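Long-range contacts in Lin1840 protein (Listeria innocua serovar 6a, PDB 4ZOC), which probably hydrolyses terminal, non-reducing beta-D-glucosyl residues to release beta-D-glucose, as a family 3 glycosyl hydrolase linked to beta-1,2-glucan metabolism: residues I227-F238 / M261-W271; T247-R258 / F292-L300. The protein carries 2 engineered substitutions. All coordinates share one frame; numbering follows the deposited sequence. Where two conformers were deposited one is given.

Contact 1. Residues I227-F238 / M261-W271; sequences IQAGAKLVMTAF and MEFDGVLISAW. Engineered in segment 261-271: Ala-270 (natural residue Asp). With BGC (beta-D-glucopyranose), chain G.
With CG trans to its backbone N (chi1 174°), Phe-263 lays its ring under Val-234, whose CG2 sits beside its own backbone N and drops over the ring centre, a CH-pi contact of 3.7 Å from CG2 to the centroid. The pair packs where two neighbouring parallel strands of the TIM barrel, 233-236 and 266-268, begin. The amide N of Gly-265 lies over the opposite face of that ring, and the carbonyl O atoms of Ala-231 and Lys-232 meet its edge, so the phenyl group is sandwiched rather than merely covered.

Backbone bonds then zip the strands together: Val-234 N to Val-266 O, Ile-268 N to Val-234 O, and Thr-236 N to Ile-268 O, the last at 2.8 Å. Water 2 bridges Lys-232 O and Val-266 N just before them. Val-234 and Leu-267 share one face of the sheet, Met-235 and Ile-268 the other. At the far end Thr-236 turns OG1 between its N and carbonyl carbon (chi1 74°), where it accepts from Ala-270 N at 3.1 Å and also bonds to Thr-247.

Beyond the strands the chain enters the glucose pocket. The engineered Ala-270, an aspartate in the natural protein, lays its CB over the Phe-238 ring, offset toward the rim, while Trp-271 O meets that ring's edge, 3.2 Å from CE1. Arg-572 of the second subunit bonds to both Trp-271 O and the glucose. The sugar lies flat against the indole, its C1 3.8 Å from Trp-271 CE2.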
# COMPACT_ATOMS: atom_id res chain seq x y z
N ILE A 227 -3.30 18.29 20.24
CA ILE A 227 -2.57 19.54 20.33
C ILE A 227 -3.54 20.63 20.78
O ILE A 227 -3.25 21.40 21.74
CB ILE A 227 -1.89 19.84 19.00
CG1 ILE A 227 -0.69 18.91 18.76
CG2 ILE A 227 -1.42 21.32 18.91
CD1 ILE A 227 -0.30 18.92 17.30
N GLN A 228 -4.70 20.69 20.14
CA GLN A 228 -5.70 21.72 20.53
C GLN A 228 -6.25 21.52 21.94
O GLN A 228 -6.60 22.49 22.65
CB GLN A 228 -6.84 21.85 19.50
CG GLN A 228 -6.43 22.21 18.09
CD GLN A 228 -5.22 23.17 18.00
OE1 GLN A 228 -5.11 24.14 18.77
NE2 GLN A 228 -4.28 22.85 17.12
N ALA A 229 -6.25 20.31 22.41
CA ALA A 229 -6.65 19.99 23.76
C ALA A 229 -5.55 20.31 24.78
O ALA A 229 -5.78 20.11 25.95
CB ALA A 229 -7.03 18.53 23.86
N GLY A 230 -4.37 20.74 24.32
CA GLY A 230 -3.32 21.22 25.21
C GLY A 230 -2.14 20.33 25.42
O GLY A 230 -1.37 20.57 26.37
N ALA A 231 -1.98 19.28 24.59
CA ALA A 231 -0.77 18.42 24.75
C ALA A 231 0.50 19.26 24.80
O ALA A 231 0.73 20.12 23.92
CB ALA A 231 -0.65 17.39 23.64
N LYS A 232 1.34 19.04 25.80
CA LYS A 232 2.52 19.89 25.94
C LYS A 232 3.62 19.73 24.95
O LYS A 232 4.26 20.73 24.61
CB LYS A 232 3.04 19.85 27.36
CG LYS A 232 2.09 20.58 28.35
CD LYS A 232 2.37 22.05 28.29
CE LYS A 232 1.50 22.94 29.13
NZ LYS A 232 1.88 24.35 28.76
N LEU A 233 3.92 18.50 24.51
CA LEU A 233 5.02 18.25 23.59
C LEU A 233 4.52 17.48 22.35
O LEU A 233 3.46 16.87 22.40
CB LEU A 233 6.11 17.40 24.23
CG LEU A 233 6.92 18.00 25.41
CD1 LEU A 233 6.19 17.85 26.72
CD2 LEU A 233 8.30 17.32 25.46
N VAL A 234 5.29 17.53 21.28
CA VAL A 234 5.11 16.69 20.12
C VAL A 234 6.43 16.01 19.83
O VAL A 234 7.49 16.61 19.99
CB VAL A 234 4.63 17.51 18.93
CG1 VAL A 234 4.52 16.67 17.64
CG2 VAL A 234 3.28 18.08 19.25
N MET A 235 6.39 14.77 19.34
CA MET A 235 7.61 14.05 18.98
C MET A 235 7.60 13.78 17.47
O MET A 235 6.53 13.48 16.90
CB MET A 235 7.69 12.68 19.72
CG MET A 235 8.86 11.80 19.32
SD MET A 235 8.80 10.14 19.99
CE MET A 235 9.00 10.49 21.74
N THR A 236 8.76 13.92 16.82
CA THR A 236 8.86 13.65 15.34
C THR A 236 8.71 12.17 15.00
O THR A 236 8.81 11.32 15.90
CB THR A 236 10.20 14.15 14.79
OG1 THR A 236 11.28 13.27 15.18
CG2 THR A 236 10.41 15.63 15.17
N ALA A 237 8.46 11.87 13.70
CA ALA A 237 8.37 10.48 13.25
C ALA A 237 9.67 10.04 12.54
O ALA A 237 10.40 10.84 11.99
CB ALA A 237 7.18 10.36 12.27
N PHE A 238 9.89 8.72 12.52
CA PHE A 238 10.98 8.16 11.78
C PHE A 238 10.90 8.22 10.27
O PHE A 238 11.96 8.20 9.58
CB PHE A 238 11.16 6.72 12.16
CG PHE A 238 11.63 6.51 13.56
CD1 PHE A 238 12.88 7.01 13.95
CD2 PHE A 238 10.87 5.81 14.47
CE1 PHE A 238 13.36 6.77 15.21
CE2 PHE A 238 11.37 5.57 15.76
CZ PHE A 238 12.57 6.07 16.13
N MET A 261 -1.28 24.53 13.13
CA MET A 261 -1.76 23.94 14.37
C MET A 261 -1.41 24.79 15.60
O MET A 261 -1.85 24.49 16.67
CB MET A 261 -1.20 22.54 14.53
CG MET A 261 -1.83 21.55 13.55
SD MET A 261 -1.15 19.89 13.82
CE MET A 261 -1.78 19.15 12.31
N GLU A 262 -0.57 25.80 15.42
CA GLU A 262 -0.26 26.79 16.51
C GLU A 262 0.41 26.14 17.69
O GLU A 262 0.26 26.58 18.84
CB GLU A 262 -1.53 27.53 16.98
CG GLU A 262 -2.21 28.30 15.89
CD GLU A 262 -3.34 29.12 16.48
OE1 GLU A 262 -4.45 28.58 16.52
OE2 GLU A 262 -3.15 30.22 16.99
N PHE A 263 1.21 25.10 17.43
CA PHE A 263 1.92 24.43 18.53
C PHE A 263 3.16 25.25 18.90
O PHE A 263 3.99 25.54 18.04
CB PHE A 263 2.29 23.03 18.10
CG PHE A 263 3.15 22.30 19.09
CD1 PHE A 263 2.57 21.88 20.31
CD2 PHE A 263 4.52 22.08 18.87
CE1 PHE A 263 3.34 21.27 21.27
CE2 PHE A 263 5.30 21.44 19.86
CZ PHE A 263 4.70 21.03 21.05
N ASP A 264 3.29 25.58 20.19
CA ASP A 264 4.41 26.37 20.65
C ASP A 264 5.18 25.69 21.78
O ASP A 264 5.90 26.38 22.49
CB ASP A 264 3.94 27.75 21.17
CG ASP A 264 5.11 28.76 21.32
OD1 ASP A 264 6.03 28.82 20.47
OD2 ASP A 264 5.14 29.52 22.28
N GLY A 265 5.16 24.35 21.86
CA GLY A 265 5.89 23.62 22.83
C GLY A 265 7.12 22.94 22.23
O GLY A 265 7.57 23.20 21.08
N VAL A 266 7.74 22.10 23.08
CA VAL A 266 8.95 21.40 22.73
C VAL A 266 8.59 20.38 21.63
O VAL A 266 7.69 19.59 21.81
CB VAL A 266 9.60 20.75 23.96
CG1 VAL A 266 10.73 19.78 23.58
CG2 VAL A 266 10.10 21.86 24.93
N LEU A 267 9.32 20.44 20.51
CA LEU A 267 9.31 19.36 19.51
C LEU A 267 10.57 18.52 19.78
O LEU A 267 11.74 19.03 19.70
CB LEU A 267 9.23 19.96 18.09
CG LEU A 267 9.24 18.95 16.92
CD1 LEU A 267 8.01 18.03 16.99
CD2 LEU A 267 9.34 19.65 15.62
N ILE A 268 10.38 17.26 20.20
CA ILE A 268 11.48 16.32 20.50
C ILE A 268 11.57 15.31 19.37
O ILE A 268 10.55 14.89 18.79
CB ILE A 268 11.21 15.60 21.91
CG1 ILE A 268 12.42 14.71 22.31
CG2 ILE A 268 9.90 14.80 21.90
CD1 ILE A 268 12.24 13.95 23.67
N SER A 269 12.78 14.94 19.02
CA SER A 269 12.99 13.89 18.06
C SER A 269 12.61 12.56 18.60
O SER A 269 12.77 12.29 19.79
CB SER A 269 14.46 13.84 17.58
OG SER A 269 15.36 13.19 18.49
N ALA A 270 12.13 11.67 17.72
CA ALA A 270 12.16 10.26 18.03
C ALA A 270 13.64 9.83 18.24
O ALA A 270 14.60 10.59 17.86
CB ALA A 270 11.46 9.46 16.94
N TRP A 271 13.87 8.62 18.79
CA TRP A 271 15.21 8.20 19.15
C TRP A 271 16.15 8.15 17.96
O TRP A 271 15.93 7.41 17.03
CB TRP A 271 15.21 6.88 19.85
CG TRP A 271 16.56 6.38 20.37
CD1 TRP A 271 17.64 6.03 19.63
CD2 TRP A 271 16.92 6.14 21.73
NE1 TRP A 271 18.64 5.57 20.42
CE2 TRP A 271 18.22 5.61 21.72
CE3 TRP A 271 16.23 6.19 22.93
CZ2 TRP A 271 18.89 5.23 22.89
CZ3 TRP A 271 16.90 5.86 24.10
CH2 TRP A 271 18.19 5.34 24.07
C2 BGC G . 16.80 1.61 20.91
C3 BGC G . 16.21 2.44 19.73
C4 BGC G . 14.64 2.58 19.80
C5 BGC G . 14.32 3.08 21.23
C6 BGC G . 12.84 3.23 21.36
C1 BGC G . 16.38 2.27 22.18
O1 BGC G . 16.97 1.60 23.32
O2 BGC G . 18.22 1.55 20.85
O3 BGC G . 16.62 1.84 18.48
O4 BGC G . 14.07 3.42 18.73
O5 BGC G . 14.96 2.24 22.26
O6 BGC G . 12.26 1.93 21.27
O HOH W 1 -2.49 24.96 19.44
O HOH W 2 6.60 21.82 25.78

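Contact 2. Residues T247-R258 / F292-L300; sequences TMNKWLNRDVLR and FSMEAGVDL
Arg-254 grips the carbonyls of Glu-295 and Met-294, reaching from along helix 250-260 to the C-terminal end of helix 286-295, which closes in a Schellman turn; both are outer helices of the TIM barrel. A bend at chi2 (-74°) carries its guanidinium along the turn. NE donates to Glu-295 O at 2.8 Å and NH2 to Met-294 O at 3.0 Å, both acceptors lying near the guanidinium plane, while Gly-297 CA packs over one face, 3.2 Å from NH2. Met-294 O also accepts from Gly-297 N and therefore serves the turn and the arginine at once. Arg-258 takes the carbonyl of Gly-297, beyond that of Ala-296: its extended chain brings NH2 to Gly-297 O at 2.9 Å, almost straight at 174°, with the donor in the carbonyl plane.

Two salt bridges flank these bonds. Lys-250 NZ, exposed to solvent, meets Glu-295 OE1 at 2.7 Å on the anti side of the carboxylate, tilted out of its plane. Deeper in, Arg-258 NH2 pairs with Asp-299 OD2, whose carboxylate also holds Arg-331 and Leu-267 N. Water 3 accepts from Arg-258 NE and donates to Ala-296 O.

Apolar packing fills the other end. Ala-296 CB nestles against the backbone of Thr-247 and Met-248. Met-248 runs beside Phe-292, CE 3.6 Å from ring atom CD2; its SD lies 5.2 Å from the Phe-292 ring centroid, an oblique Met-aromatic contact.

Arg-254 probably offsets partial negative charge on the last helical turn, while Arg-258 holds the carbonyl just beyond. Two N-H groups bonded near its plane should limit rotation of the first guanidinium, Gly-297 O and Asp-299 that of the second.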
# COMPACT_ATOMS: atom_id res chain seq x y z
N THR A 247 11.63 14.60 10.69
CA THR A 247 12.45 15.34 11.68
C THR A 247 13.04 16.61 11.09
O THR A 247 13.16 17.62 11.80
CB THR A 247 13.56 14.39 12.24
OG1 THR A 247 12.86 13.28 12.86
CG2 THR A 247 14.49 15.08 13.26
N MET A 248 13.38 16.56 9.80
CA MET A 248 13.89 17.79 9.12
C MET A 248 12.93 18.34 8.09
O MET A 248 13.36 19.06 7.16
CB MET A 248 15.27 17.52 8.49
CG MET A 248 15.34 16.45 7.41
SD MET A 248 16.85 16.42 6.45
CE MET A 248 16.49 17.71 5.24
N ASN A 249 11.64 18.05 8.24
CA ASN A 249 10.67 18.52 7.26
C ASN A 249 10.12 19.88 7.68
O ASN A 249 9.33 19.96 8.57
CB ASN A 249 9.62 17.49 7.05
CG ASN A 249 8.69 17.82 5.93
OD1 ASN A 249 8.35 18.95 5.71
ND2 ASN A 249 8.25 16.77 5.21
N LYS A 250 10.61 20.96 7.05
CA LYS A 250 10.29 22.30 7.49
C LYS A 250 8.87 22.59 7.30
O LYS A 250 8.21 23.23 8.13
CB LYS A 250 11.10 23.41 6.74
CG LYS A 250 12.55 23.27 6.80
CD LYS A 250 13.27 24.50 6.19
CE LYS A 250 14.37 24.07 5.23
NZ LYS A 250 15.56 23.48 5.93
N TRP A 251 8.36 22.22 6.13
CA TRP A 251 6.96 22.45 5.83
C TRP A 251 6.10 21.78 6.91
O TRP A 251 5.24 22.37 7.53
CB TRP A 251 6.59 21.91 4.44
CG TRP A 251 5.09 21.86 4.28
CD1 TRP A 251 4.29 22.87 3.93
CD2 TRP A 251 4.26 20.71 4.40
NE1 TRP A 251 2.99 22.44 3.88
CE2 TRP A 251 2.95 21.11 4.17
CE3 TRP A 251 4.51 19.37 4.71
CZ2 TRP A 251 1.86 20.23 4.23
CZ3 TRP A 251 3.46 18.51 4.78
CH2 TRP A 251 2.14 18.93 4.50
N LEU A 252 6.39 20.53 7.18
CA LEU A 252 5.61 19.81 8.19
C LEU A 252 5.68 20.42 9.59
O LEU A 252 4.69 20.57 10.23
CB LEU A 252 6.05 18.34 8.23
CG LEU A 252 5.33 17.45 9.26
CD1 LEU A 252 3.87 17.17 8.83
CD2 LEU A 252 6.15 16.16 9.33
N ASN A 253 6.89 20.68 10.08
CA ASN A 253 7.05 21.09 11.47
C ASN A 253 6.92 22.63 11.73
O ASN A 253 6.44 23.06 12.80
CB ASN A 253 8.37 20.60 11.97
CG ASN A 253 8.49 19.08 11.89
OD1 ASN A 253 7.50 18.39 11.91
ND2 ASN A 253 9.72 18.58 11.84
N ARG A 254 7.42 23.43 10.79
CA ARG A 254 7.27 24.91 10.86
C ARG A 254 5.90 25.35 10.29
O ARG A 254 5.13 25.97 10.99
CB ARG A 254 8.41 25.64 10.13
CG ARG A 254 9.78 25.44 10.68
CD ARG A 254 9.95 26.22 11.96
NE ARG A 254 11.30 26.10 12.46
CZ ARG A 254 11.75 26.69 13.55
NH1 ARG A 254 10.89 27.35 14.32
NH2 ARG A 254 13.02 26.49 13.90
N ASP A 255 5.57 25.04 9.04
CA ASP A 255 4.29 25.53 8.46
C ASP A 255 3.05 24.89 9.06
O ASP A 255 2.12 25.58 9.44
CB ASP A 255 4.32 25.37 6.93
CG ASP A 255 5.42 26.11 6.24
OD1 ASP A 255 6.20 26.79 6.80
OD2 ASP A 255 5.45 26.10 5.03
N VAL A 256 3.03 23.55 9.14
CA VAL A 256 1.84 22.81 9.60
C VAL A 256 1.75 22.80 11.13
O VAL A 256 0.75 23.25 11.71
CB VAL A 256 1.76 21.41 8.99
CG1 VAL A 256 0.52 20.67 9.49
CG2 VAL A 256 1.77 21.49 7.43
N LEU A 257 2.78 22.23 11.81
CA LEU A 257 2.67 22.07 13.27
C LEU A 257 2.72 23.38 14.02
O LEU A 257 1.81 23.72 14.75
CB LEU A 257 3.82 21.19 13.73
CG LEU A 257 3.99 20.97 15.24
CD1 LEU A 257 2.78 20.21 15.72
CD2 LEU A 257 5.28 20.20 15.53
N ARG A 258 3.71 24.19 13.76
CA ARG A 258 3.84 25.47 14.54
C ARG A 258 2.95 26.54 13.99
O ARG A 258 2.43 27.34 14.77
CB ARG A 258 5.29 25.95 14.71
CG ARG A 258 6.08 24.91 15.49
CD ARG A 258 7.34 25.54 15.99
NE ARG A 258 8.29 24.59 16.54
CZ ARG A 258 8.20 24.15 17.78
NH1 ARG A 258 7.26 24.63 18.54
NH2 ARG A 258 9.10 23.34 18.26
N PHE A 292 19.59 21.17 9.41
CA PHE A 292 18.24 21.03 8.82
C PHE A 292 17.21 20.72 9.93
O PHE A 292 16.12 21.22 9.91
CB PHE A 292 18.24 19.94 7.74
CG PHE A 292 19.26 20.15 6.64
CD1 PHE A 292 19.69 21.43 6.30
CD2 PHE A 292 19.72 19.08 5.91
CE1 PHE A 292 20.61 21.59 5.26
CE2 PHE A 292 20.62 19.25 4.85
CZ PHE A 292 21.05 20.50 4.56
N SER A 293 17.62 19.98 10.96
CA SER A 293 16.72 19.72 12.09
C SER A 293 16.42 20.96 12.87
O SER A 293 15.30 21.17 13.22
CB SER A 293 17.25 18.57 12.99
OG SER A 293 17.31 17.37 12.20
N MET A 294 17.41 21.81 13.13
CA MET A 294 17.09 23.06 13.83
C MET A 294 16.26 24.03 12.96
O MET A 294 15.36 24.71 13.46
CB MET A 294 18.34 23.75 14.40
CG MET A 294 17.94 24.89 15.33
SD MET A 294 19.02 25.11 16.74
CE MET A 294 18.24 24.00 17.89
N GLU A 295 16.55 24.09 11.67
CA GLU A 295 15.73 24.86 10.78
C GLU A 295 14.27 24.43 10.85
O GLU A 295 13.34 25.24 10.75
CB GLU A 295 16.27 24.76 9.38
CG GLU A 295 17.50 25.64 9.14
CD GLU A 295 18.18 25.41 7.82
OE1 GLU A 295 17.76 24.47 7.13
OE2 GLU A 295 19.10 26.23 7.44
N ALA A 296 14.07 23.11 10.98
CA ALA A 296 12.70 22.55 11.04
C ALA A 296 12.11 22.67 12.43
O ALA A 296 10.96 22.27 12.67
CB ALA A 296 12.72 21.08 10.58
N GLY A 297 12.86 23.19 13.42
CA GLY A 297 12.24 23.45 14.71
C GLY A 297 12.23 22.35 15.78
O GLY A 297 11.40 22.38 16.74
N VAL A 298 13.10 21.40 15.60
CA VAL A 298 13.30 20.30 16.55
C VAL A 298 14.11 20.92 17.70
O VAL A 298 15.19 21.41 17.48
CB VAL A 298 14.06 19.11 15.92
CG1 VAL A 298 14.36 18.08 17.00
CG2 VAL A 298 13.25 18.45 14.82
N ASP A 299 13.54 20.87 18.88
CA ASP A 299 14.14 21.49 20.06
C ASP A 299 15.06 20.62 20.84
O ASP A 299 15.87 21.13 21.61
CB ASP A 299 13.06 22.00 20.97
CG ASP A 299 12.15 22.99 20.26
OD1 ASP A 299 12.67 23.83 19.45
OD2 ASP A 299 10.95 22.99 20.58
N LEU A 300 14.88 19.30 20.72
CA LEU A 300 15.50 18.34 21.69
C LEU A 300 15.85 17.08 20.96
O LEU A 300 14.93 16.42 20.44
CB LEU A 300 14.50 18.11 22.84
CG LEU A 300 14.99 17.25 24.01
CD1 LEU A 300 16.35 17.71 24.60
CD2 LEU A 300 13.87 17.09 25.06
O HOH W 3 9.04 23.56 14.07

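Overall arrangement
Both contacts are largely buried and belong to the same TIM barrel, but contact 1 lies nearer the centre of the chain, within the strands, while contact 2 joins helices on the outside of the barrel. Helix 250-260 leads along the chain into strand 266-268, and the segments of the two contacts alternate in sequence. Met-261 N probably donates to Val-256 O, and Leu-267 O probably accepts from Asp-299 N at 2.7 Å. Contact 1 relies on backbone bonds and hydrophobic side chains and runs into the glucose pocket through Trp-271. Contact 2, away from the annotated sites, relies instead on arginines meeting carbonyls and on salt bridges, one of them formed by a solvent-exposed lysine.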